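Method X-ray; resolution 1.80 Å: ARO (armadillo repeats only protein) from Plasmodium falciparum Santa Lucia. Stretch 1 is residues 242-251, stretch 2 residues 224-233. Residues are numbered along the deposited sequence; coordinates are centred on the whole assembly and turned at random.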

# COMPACT_ATOMS: atom_id res chain seq x y z
N ALA A 242 8.10 18.62 10.99
CA ALA A 242 8.53 17.25 10.76
C ALA A 242 9.74 17.21 9.83
O ALA A 242 10.69 16.46 10.06
CB ALA A 242 7.39 16.42 10.19
N SER A 243 9.69 18.05 8.80
CA SER A 243 10.78 18.16 7.83
C SER A 243 12.04 18.65 8.51
O SER A 243 13.13 18.11 8.28
CB SER A 243 10.39 19.11 6.70
OG SER A 243 9.07 18.86 6.25
N ASN A 244 11.89 19.67 9.35
CA ASN A 244 13.01 20.18 10.12
C ASN A 244 13.64 19.09 10.99
O ASN A 244 14.86 18.95 11.03
CB ASN A 244 12.57 21.36 10.99
CG ASN A 244 13.75 22.17 11.51
OD1 ASN A 244 14.76 22.33 10.83
ND2 ASN A 244 13.61 22.69 12.73
N VAL A 245 12.79 18.32 11.67
CA VAL A 245 13.25 17.27 12.57
C VAL A 245 14.07 16.19 11.86
O VAL A 245 15.16 15.83 12.33
CB VAL A 245 12.06 16.59 13.29
CG1 VAL A 245 12.52 15.35 14.04
CG2 VAL A 245 11.39 17.58 14.24
N LEU A 246 13.57 15.67 10.74
CA LEU A 246 14.31 14.64 10.02
C LEU A 246 15.57 15.23 9.40
O LEU A 246 16.61 14.57 9.37
CB LEU A 246 13.44 13.99 8.94
CG LEU A 246 14.11 12.92 8.06
CD1 LEU A 246 14.77 11.83 8.89
CD2 LEU A 246 13.09 12.31 7.10
N LEU A 247 15.47 16.47 8.93
CA LEU A 247 16.60 17.16 8.32
C LEU A 247 17.78 17.23 9.29
O LEU A 247 18.91 16.87 8.95
CB LEU A 247 16.20 18.56 7.88
CG LEU A 247 17.15 19.32 6.96
CD1 LEU A 247 17.57 18.47 5.77
CD2 LEU A 247 16.51 20.62 6.50
N LEU A 248 17.50 17.68 10.52
CA LEU A 248 18.51 17.76 11.57
C LEU A 248 19.19 16.42 11.81
O LEU A 248 20.39 16.37 12.10
CB LEU A 248 17.88 18.25 12.88
CG LEU A 248 17.28 19.66 12.88
CD1 LEU A 248 16.70 20.01 14.25
CD2 LEU A 248 18.32 20.69 12.45
N ARG A 249 18.43 15.33 11.72
CA ARG A 249 18.97 14.00 11.95
C ARG A 249 19.99 13.61 10.88
O ARG A 249 20.97 12.93 11.16
CB ARG A 249 17.84 12.97 12.00
CG ARG A 249 18.28 11.62 12.50
CD ARG A 249 17.18 10.57 12.40
NE ARG A 249 16.08 10.77 13.34
CZ ARG A 249 16.11 10.40 14.62
NH1 ARG A 249 17.20 9.84 15.13
NH2 ARG A 249 15.06 10.62 15.40
N LEU A 250 19.73 14.04 9.65
CA LEU A 250 20.55 13.67 8.50
C LEU A 250 21.73 14.61 8.30
O LEU A 250 22.70 14.27 7.63
CB LEU A 250 19.70 13.65 7.22
CG LEU A 250 18.52 12.68 7.20
CD1 LEU A 250 17.66 12.93 5.97
CD2 LEU A 250 19.01 11.24 7.24
N THR A 251 21.62 15.81 8.86
CA THR A 251 22.69 16.80 8.77
C THR A 251 23.73 16.65 9.89
O THR A 251 23.39 16.65 11.07
CB THR A 251 22.12 18.24 8.77
OG1 THR A 251 21.35 18.45 9.96
CG2 THR A 251 21.24 18.45 7.56
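Stretch 2 (224-233) SIKNLKTLQQ

Stretch 2 is helical from Ser-224 to Leu-231 and leaves the helix at Gln-232 and Gln-233. It packs against the helix of stretch 1, which covers 242-250. The two run roughly antiparallel: their N-to-C directions differ by 150°, the signed crossing angle is -150°, and the axes approach to 8.6 Å. Ser-243 therefore lies beside Gln-232, with CA atoms 5.2 Å apart, and Leu-247 lies beside Ile-225, with CA atoms 6.1 Å apart. The contact buries 525 Å², both sides summed.

Leu-228 is the centre of the packing. Its CA-to-CB bond points toward stretch 1, and its side chain, chi1 m and chi2 t, fits as a knob among Ser-243, Leu-246, Leu-247 and Leu-250. CD1 of Leu-228 lies 3.6 Å from CG of Leu-246 and 3.7 Å from CD1 of Leu-250. CD2 of Leu-228 is 4.3 Å from CB of Ser-243. The two methyls thus reach different parts of the hole, while CB of Leu-228 is 3.9 Å from CD1 of Leu-247.

Leu-247 leaves its backbone sideways, but with chi1 t and chi2 p its end comes nearer to stretch 2. CD1 of Leu-247 meets CG2 of Ile-225 at 3.7 Å. The CA-to-CB bond of Lys-229 points away from stretch 1, yet its CG, an aliphatic carbon, still lies 3.7 Å from CD2 of Leu-247. Beyond it the chain is extended, with chi2, chi3 and chi4 all t.

Ile-225 also starts sideways. Its rotamer, chi1 m and chi2 t, brings its end nearer, and its CG1 lies 4.0 Å from CB of Leu-250. Leu-250 points toward stretch 2 with chi1 m and chi2 t. This places its CD1 against Leu-228 and also 3.3 Å from OG of Ser-224. That hydroxyl, at chi1 p, is hydrogen-bonded elsewhere in the structure.

At the other end the backbones come closer, and Ser-243 fits into the short gap. Its CB lies 3.8 Å from N of Gln-232 and 3.9 Å from CB of Gln-232. With chi1 m, its OG is 3.4 Å from CB of Leu-231; this hydroxyl too is hydrogen-bonded elsewhere in the structure. Gln-232 points toward stretch 1 with chi1 p and chi2 t, and its side chain extends past Ser-243 to the region of Asn-244.

No clear hydrogen bond joins the stretches. Each helix is held by its own backbone bonds, such as Leu-228 N to Ser-224 O at 2.7 Å and Leu-247 N to Ser-243 O at 2.9 Å. Apolar side-chain packing dominates the contact.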

# COMPACT_ATOMS: atom_id res chain seq x y z
N SER A 224 17.19 13.11 0.00
CA SER A 224 16.39 13.41 1.18
C SER A 224 16.60 14.83 1.69
O SER A 224 15.65 15.58 1.85
CB SER A 224 16.69 12.41 2.31
OG SER A 224 18.06 12.46 2.71
N ILE A 225 17.86 15.19 1.91
CA ILE A 225 18.19 16.50 2.47
C ILE A 225 17.70 17.62 1.55
O ILE A 225 17.07 18.58 2.01
CB ILE A 225 19.70 16.64 2.72
CG1 ILE A 225 20.12 15.71 3.86
CG2 ILE A 225 20.08 18.07 3.04
CD1 ILE A 225 21.61 15.58 4.05
N LYS A 226 17.98 17.48 0.26
CA LYS A 226 17.47 18.41 -0.74
C LYS A 226 15.95 18.57 -0.65
O LYS A 226 15.44 19.69 -0.60
CB LYS A 226 17.85 17.93 -2.15
CG LYS A 226 17.17 18.70 -3.27
CD LYS A 226 17.52 18.11 -4.62
CE LYS A 226 16.70 18.76 -5.73
NZ LYS A 226 16.66 17.87 -6.93
N ASN A 227 15.23 17.45 -0.64
CA ASN A 227 13.77 17.50 -0.65
C ASN A 227 13.22 18.04 0.65
O ASN A 227 12.25 18.79 0.66
CB ASN A 227 13.18 16.12 -0.94
CG ASN A 227 13.49 15.62 -2.34
OD1 ASN A 227 13.95 16.39 -3.19
ND2 ASN A 227 13.23 14.35 -2.59
N LEU A 228 13.86 17.64 1.76
CA LEU A 228 13.45 18.08 3.08
C LEU A 228 13.63 19.59 3.24
O LEU A 228 12.79 20.25 3.85
CB LEU A 228 14.24 17.33 4.16
CG LEU A 228 13.81 15.87 4.34
CD1 LEU A 228 14.75 15.14 5.28
CD2 LEU A 228 12.39 15.81 4.86
N LYS A 229 14.73 20.12 2.71
CA LYS A 229 14.96 21.57 2.75
C LYS A 229 13.82 22.32 2.04
O LYS A 229 13.38 23.37 2.51
CB LYS A 229 16.31 21.92 2.12
CG LYS A 229 17.47 21.83 3.09
CD LYS A 229 18.79 21.83 2.35
CE LYS A 229 19.96 21.74 3.32
NZ LYS A 229 21.26 21.61 2.60
N THR A 230 13.35 21.77 0.93
CA THR A 230 12.22 22.35 0.21
C THR A 230 10.94 22.27 1.04
O THR A 230 10.16 23.22 1.07
CB THR A 230 12.00 21.65 -1.15
OG1 THR A 230 13.16 21.82 -1.97
CG2 THR A 230 10.80 22.23 -1.87
N LEU A 231 10.73 21.14 1.69
CA LEU A 231 9.52 20.95 2.50
C LEU A 231 9.46 21.85 3.73
O LEU A 231 8.38 22.32 4.12
CB LEU A 231 9.39 19.49 2.93
CG LEU A 231 8.99 18.47 1.86
CD1 LEU A 231 8.88 17.07 2.47
CD2 LEU A 231 7.69 18.87 1.18
N GLN A 232 10.60 22.11 4.36
CA GLN A 232 10.59 22.87 5.62
C GLN A 232 10.28 24.36 5.45
O GLN A 232 10.31 25.11 6.42
CB GLN A 232 11.93 22.72 6.35
CG GLN A 232 13.11 23.29 5.62
CD GLN A 232 14.34 23.36 6.50
OE1 GLN A 232 14.36 22.78 7.59
NE2 GLN A 232 15.37 24.06 6.03
N GLN A 233 9.96 24.78 4.23
CA GLN A 233 9.58 26.17 3.97
C GLN A 233 8.12 26.29 3.53
O GLN A 233 7.68 27.36 3.11
CB GLN A 233 10.50 26.78 2.92